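Local coordinates for protein putative ABC transporter (Thermobispora bispora, PDB 4PE6) that probably serves as the extracellular solute-binding component of an ABC transporter, taking up a carbohydrate or related sugar-like ligand between its two lobes, at residues 150-155 against 195-200; 284-289 against 323-328. One frame throughout, in Å; residues are numbered along the deposited sequence.

Contact 1: 150-155 against 195-200; sequences IVVRGV and KAVLGV
Strand 150-153 and helix 195-200 run nearly antiparallel, their axes 150° apart and 10.2 Å from each other at closest, and the nearest CA atoms are those of Val-152 and Val-197. That separation is bridged by branched aliphatic side chains alone, with no hydrogen bond between the two segments. Ile-150 and Val-200 reach toward each other tip to tip, CD1 of Ile-150 lying 4.1 Å from CG2 of Val-200. The extended Ile-150 chain, with CD1 anti to CA (chi2 177°), carries that methyl out from the sheet to Val-200 of the helical segment. The same CD1 also meets Val-197, at 4.3 Å from its CG1. Val-197 thus serves two strand residues with two different methyls: its CG2 turns to Val-152, whose own CG2 is 3.9 Å away, and these two side chains cross at about a right angle. This is the helix-on-sheet packing of the Rossmann-like lobe of a periplasmic binding protein. Strand 147-153 lies between strands 209-211 and 178-185 in the sheet, and both neighbours add to the apolar layer, Val-210 touching Ile-150 and Val-152, and Val-181 touching Ile-150. On the helix side, Val-197 also packs on Ala-222 and Phe-223 of helix 216-226. Beyond the packed residues the strand gives way to a loop, where Val-155 touches the bound trihydroxybutanoic acid; the side chain of Val-152 lies about 11 Å from that ligand.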
loop_
_atom_site.group_PDB
_atom_site.type_symbol
_atom_site.label_atom_id
_atom_site.label_comp_id
_atom_site.label_asym_id
_atom_site.label_seq_id
_atom_site.Cartn_x
_atom_site.Cartn_y
_atom_site.Cartn_z
ATOM N N ILE A 150 12.259 -15.355 8.018
ATOM C CA ILE A 150 11.451 -14.582 8.945
ATOM C C ILE A 150 10.304 -13.954 8.148
ATOM O O ILE A 150 10.521 -13.431 7.062
ATOM C CB ILE A 150 12.277 -13.488 9.642
ATOM C CG1 ILE A 150 13.295 -14.124 10.583
ATOM C CG2 ILE A 150 11.379 -12.497 10.380
ATOM C CD1 ILE A 150 14.208 -13.131 11.270
ATOM N N VAL A 151 9.091 -14.038 8.682
ATOM C CA VAL A 151 7.952 -13.333 8.112
ATOM C C VAL A 151 7.708 -12.080 8.940
ATOM O O VAL A 151 7.513 -12.161 10.157
ATOM C CB VAL A 151 6.675 -14.207 8.118
ATOM C CG1 VAL A 151 5.486 -13.469 7.491
ATOM C CG2 VAL A 151 6.926 -15.517 7.390
ATOM N N VAL A 152 7.662 -10.938 8.263
ATOM C CA VAL A 152 7.338 -9.672 8.880
ATOM C C VAL A 152 6.015 -9.208 8.318
ATOM O O VAL A 152 5.914 -8.866 7.146
ATOM C CB VAL A 152 8.395 -8.593 8.584
ATOM C CG1 VAL A 152 8.002 -7.302 9.266
ATOM C CG2 VAL A 152 9.803 -9.044 8.989
ATOM N N ARG A 153 4.986 -9.226 9.150
ATOM C CA ARG A 153 3.662 -8.826 8.731
ATOM C C ARG A 153 3.534 -7.319 8.537
ATOM O O ARG A 153 4.283 -6.502 9.121
ATOM C CB ARG A 153 2.626 -9.317 9.730
ATOM C CG ARG A 153 2.593 -10.832 9.820
ATOM C CD ARG A 153 1.528 -11.361 10.775
ATOM N NE ARG A 153 0.187 -11.019 10.333
ATOM C CZ ARG A 153 -0.933 -11.541 10.854
ATOM N NH1 ARG A 153 -0.873 -12.399 11.847
ATOM N NH2 ARG A 153 -2.116 -11.183 10.397
ATOM N N GLY A 154 2.556 -6.960 7.717
ATOM C CA GLY A 154 2.304 -5.563 7.372
ATOM C C GLY A 154 1.400 -4.826 8.339
ATOM O O GLY A 154 1.603 -4.883 9.563
ATOM N N VAL A 155 0.424 -4.106 7.790
ATOM C CA VAL A 155 -0.494 -3.299 8.583
ATOM C C VAL A 155 -1.546 -4.209 9.215
ATOM O O VAL A 155 -2.694 -4.268 8.763
ATOM C CB VAL A 155 -1.102 -2.147 7.760
ATOM C CG1 VAL A 155 -1.967 -1.237 8.604
ATOM C CG2 VAL A 155 0.040 -1.302 7.157
ATOM N N LYS A 195 13.291 -2.918 14.475
ATOM C CA LYS A 195 13.245 -3.181 15.911
ATOM C C LYS A 195 12.764 -4.607 16.206
ATOM O O LYS A 195 13.365 -5.306 17.023
ATOM C CB LYS A 195 12.330 -2.178 16.609
ATOM C CG LYS A 195 12.484 -2.165 18.113
ATOM C CD LYS A 195 11.304 -1.475 18.799
ATOM C CE LYS A 195 11.628 -1.198 20.262
ATOM N NZ LYS A 195 12.165 0.173 20.486
ATOM N N ALA A 196 11.692 -5.036 15.536
ATOM C CA ALA A 196 11.134 -6.365 15.782
ATOM C C ALA A 196 12.090 -7.488 15.343
ATOM O O ALA A 196 12.264 -8.473 16.063
ATOM C CB ALA A 196 9.789 -6.520 15.089
ATOM N N VAL A 197 12.703 -7.347 14.172
ATOM C CA VAL A 197 13.665 -8.351 13.708
ATOM C C VAL A 197 14.897 -8.391 14.623
ATOM O O VAL A 197 15.372 -9.458 14.983
ATOM C CB VAL A 197 14.085 -8.109 12.237
ATOM C CG1 VAL A 197 15.287 -8.958 11.834
ATOM C CG2 VAL A 197 12.909 -8.380 11.303
ATOM N N LEU A 198 15.419 -7.218 14.973
ATOM C CA LEU A 198 16.587 -7.131 15.855
ATOM C C LEU A 198 16.323 -7.906 17.140
ATOM O O LEU A 198 17.215 -8.589 17.669
ATOM C CB LEU A 198 16.894 -5.669 16.203
ATOM C CG LEU A 198 18.061 -5.436 17.154
ATOM C CD1 LEU A 198 19.348 -5.898 16.492
ATOM C CD2 LEU A 198 18.134 -3.969 17.585
ATOM N N GLY A 199 15.091 -7.786 17.621
ATOM C CA GLY A 199 14.626 -8.468 18.815
ATOM C C GLY A 199 14.780 -9.973 18.778
ATOM O O GLY A 199 15.123 -10.568 19.801
ATOM N N VAL A 200 14.565 -10.595 17.619
ATOM C CA VAL A 200 14.604 -12.063 17.541
ATOM C C VAL A 200 15.904 -12.670 17.022
ATOM O O VAL A 200 16.130 -13.863 17.201
ATOM C CB VAL A 200 13.430 -12.638 16.704
ATOM C CG1 VAL A 200 12.095 -12.179 17.264
ATOM C CG2 VAL A 200 13.561 -12.277 15.222
#

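Contact 2: 284-289 against 323-328; sequences MTFPIV and EAIKTG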
loop_
_atom_site.group_PDB
_atom_site.type_symbol
_atom_site.label_atom_id
_atom_site.label_comp_id
_atom_site.label_asym_id
_atom_site.label_seq_id
_atom_site.Cartn_x
_atom_site.Cartn_y
_atom_site.Cartn_z
HETATM N N MSE A 284 -13.074 -2.112 -8.390
HETATM C CA MSE A 284 -12.071 -1.781 -9.398
HETATM C C MSE A 284 -10.705 -2.197 -8.908
HETATM O O MSE A 284 -10.254 -1.780 -7.834
HETATM C CB MSE A 284 -12.075 -0.282 -9.697
HETATM C CG MSE A 284 -13.406 0.276 -10.178
HETATM SE SE MSE A 284 -13.378 2.252 -10.256
HETATM C CE MSE A 284 -14.280 2.367 -8.510
ATOM N N THR A 285 -10.027 -3.021 -9.686
ATOM C CA THR A 285 -8.637 -3.364 -9.394
ATOM C C THR A 285 -7.667 -2.554 -10.240
ATOM O O THR A 285 -7.639 -2.649 -11.468
ATOM C CB THR A 285 -8.380 -4.872 -9.535
ATOM O OG1 THR A 285 -9.152 -5.559 -8.544
ATOM C CG2 THR A 285 -6.933 -5.192 -9.299
ATOM N N PHE A 286 -6.873 -1.738 -9.558
ATOM C CA PHE A 286 -5.814 -0.970 -10.181
ATOM C C PHE A 286 -4.454 -1.675 -9.939
ATOM O O PHE A 286 -4.365 -2.593 -9.109
ATOM C CB PHE A 286 -5.807 0.465 -9.614
ATOM C CG PHE A 286 -6.730 1.412 -10.338
ATOM C CD1 PHE A 286 -8.080 1.149 -10.442
ATOM C CD2 PHE A 286 -6.235 2.577 -10.911
ATOM C CE1 PHE A 286 -8.936 2.012 -11.115
ATOM C CE2 PHE A 286 -7.082 3.450 -11.583
ATOM C CZ PHE A 286 -8.435 3.164 -11.701
ATOM N N PRO A 287 -3.401 -1.257 -10.659
ATOM C CA PRO A 287 -2.140 -1.988 -10.644
ATOM C C PRO A 287 -1.205 -1.651 -9.500
ATOM O O PRO A 287 -1.036 -0.482 -9.136
ATOM C CB PRO A 287 -1.477 -1.581 -11.969
ATOM C CG PRO A 287 -2.014 -0.206 -12.229
ATOM C CD PRO A 287 -3.442 -0.273 -11.762
ATOM N N ILE A 288 -0.546 -2.691 -8.996
ATOM C CA ILE A 288 0.539 -2.532 -8.027
ATOM C C ILE A 288 1.790 -1.939 -8.717
ATOM O O ILE A 288 1.777 -1.676 -9.925
ATOM C CB ILE A 288 0.900 -3.885 -7.385
ATOM C CG1 ILE A 288 1.349 -4.889 -8.461
ATOM C CG2 ILE A 288 -0.268 -4.437 -6.561
ATOM C CD1 ILE A 288 1.965 -6.158 -7.892
ATOM N N VAL A 289 2.853 -1.727 -7.933
ATOM C CA VAL A 289 4.137 -1.205 -8.419
ATOM C C VAL A 289 5.212 -2.266 -8.185
ATOM O O VAL A 289 5.771 -2.392 -7.085
ATOM C CB VAL A 289 4.556 0.118 -7.721
ATOM C CG1 VAL A 289 5.809 0.681 -8.372
ATOM C CG2 VAL A 289 3.424 1.142 -7.770
ATOM N N GLU A 323 -12.153 2.007 -18.168
ATOM C CA GLU A 323 -12.645 1.436 -19.419
ATOM C C GLU A 323 -12.086 0.050 -19.669
ATOM O O GLU A 323 -12.810 -0.826 -20.136
ATOM C CB GLU A 323 -12.364 2.365 -20.599
ATOM C CG GLU A 323 -13.467 3.389 -20.794
ATOM C CD GLU A 323 -14.778 2.743 -21.230
ATOM O OE1 GLU A 323 -14.770 1.968 -22.213
ATOM O OE2 GLU A 323 -15.817 3.008 -20.588
ATOM N N ALA A 324 -10.808 -0.149 -19.361
ATOM C CA ALA A 324 -10.196 -1.470 -19.433
ATOM C C ALA A 324 -10.850 -2.458 -18.469
ATOM O O ALA A 324 -11.016 -3.624 -18.803
ATOM C CB ALA A 324 -8.696 -1.391 -19.174
ATOM N N ILE A 325 -11.218 -2.000 -17.280
ATOM C CA ILE A 325 -11.887 -2.860 -16.309
ATOM C C ILE A 325 -13.281 -3.244 -16.808
ATOM O O ILE A 325 -13.644 -4.402 -16.765
ATOM C CB ILE A 325 -11.982 -2.188 -14.916
ATOM C CG1 ILE A 325 -10.592 -2.094 -14.279
ATOM C CG2 ILE A 325 -12.916 -2.963 -13.991
ATOM C CD1 ILE A 325 -10.541 -1.260 -13.004
ATOM N N LYS A 326 -14.056 -2.265 -17.270
ATOM C CA LYS A 326 -15.427 -2.512 -17.723
ATOM C C LYS A 326 -15.447 -3.444 -18.914
ATOM O O LYS A 326 -16.275 -4.351 -18.987
ATOM C CB LYS A 326 -16.116 -1.209 -18.136
ATOM C CG LYS A 326 -16.582 -0.343 -16.981
ATOM C CD LYS A 326 -17.203 0.940 -17.504
ATOM C CE LYS A 326 -17.952 1.683 -16.418
ATOM N NZ LYS A 326 -17.871 3.159 -16.604
ATOM N N THR A 327 -14.544 -3.203 -19.858
ATOM C CA THR A 327 -14.489 -3.983 -21.087
ATOM C C THR A 327 -13.637 -5.239 -20.940
ATOM O O THR A 327 -13.542 -6.021 -21.870
ATOM C CB THR A 327 -13.930 -3.152 -22.264
ATOM O OG1 THR A 327 -12.561 -2.807 -22.014
ATOM C CG2 THR A 327 -14.771 -1.879 -22.496
ATOM N N GLY A 328 -13.002 -5.425 -19.787
ATOM C CA GLY A 328 -12.113 -6.564 -19.591
ATOM C C GLY A 328 -10.859 -6.514 -20.453
ATOM O O GLY A 328 -10.206 -7.532 -20.651
#
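A helix near the C terminus packs here against the mixed sheet of this periplasmic binding protein fold: helix 315-327 meets strand 283-290, which runs parallel to strand 122-126 on one side and antiparallel to 255-258 on the other. The short axes of 284-286 and 323-327 pass 9.1 Å apart at an angle of 128°, and a single helix residue, Ile-325, makes all the close contacts to the strand. Its CG1 lies anti to the carbonyl carbon (chi1 -70°), and the chain continues extended, so that CD1 arrives between three successive strand residues. There the methyl is 3.8 Å from CB of Met-284, a selenomethionine, whose selenium lies farther from Ile-325 than its CB does. It also sits 3.6 Å from the backbone O of Thr-285, a van der Waals contact of a methyl with a carbonyl oxygen. The third neighbour is the ring of Phe-286: CE1 is 4.1 Å from Ile-325 CD1, with an oblique approach to the ring and the two side chains crossing at about a right angle. Trp-313 meets that ring edge-to-face, while Leu-124 and Asn-126 of strand 122-126 also touch Phe-286. The hydroxyl of Thr-285 has its polar partner in Gln-283 NE2. At the far end of the helix, Gly-328 leaves helical geometry with positive phi. One turn earlier than Thr-327, the O of Glu-323 accepts two bonds from opposite faces of its carbonyl plane: the backbone N of Thr-327 and, at 2.7 Å, the hydroxyl OG1 of the same threonine, tilted 27° from that plane.

Overall arrangement
From the N terminus, the chain first builds strands 20-25 to 122-126 and then reaches strand 147-153. Contact 1 closes a loop of 39 residues, through helix 159-173 and strand 178-185, when helix 190-200 returns over strand 147-153. The chain then passes through strands 209-211, 232-235 and 255-258 before contact 2 opens on strand 283-290; 33 residues later, helix 315-327 closes it. The two loops are in series, neither enclosing nor crossing the other. Both contacts lay a helix on the same mixed sheet, but on opposite sides of the chain's centre: their centres are 33 Å apart and their nearest atoms about 14 Å.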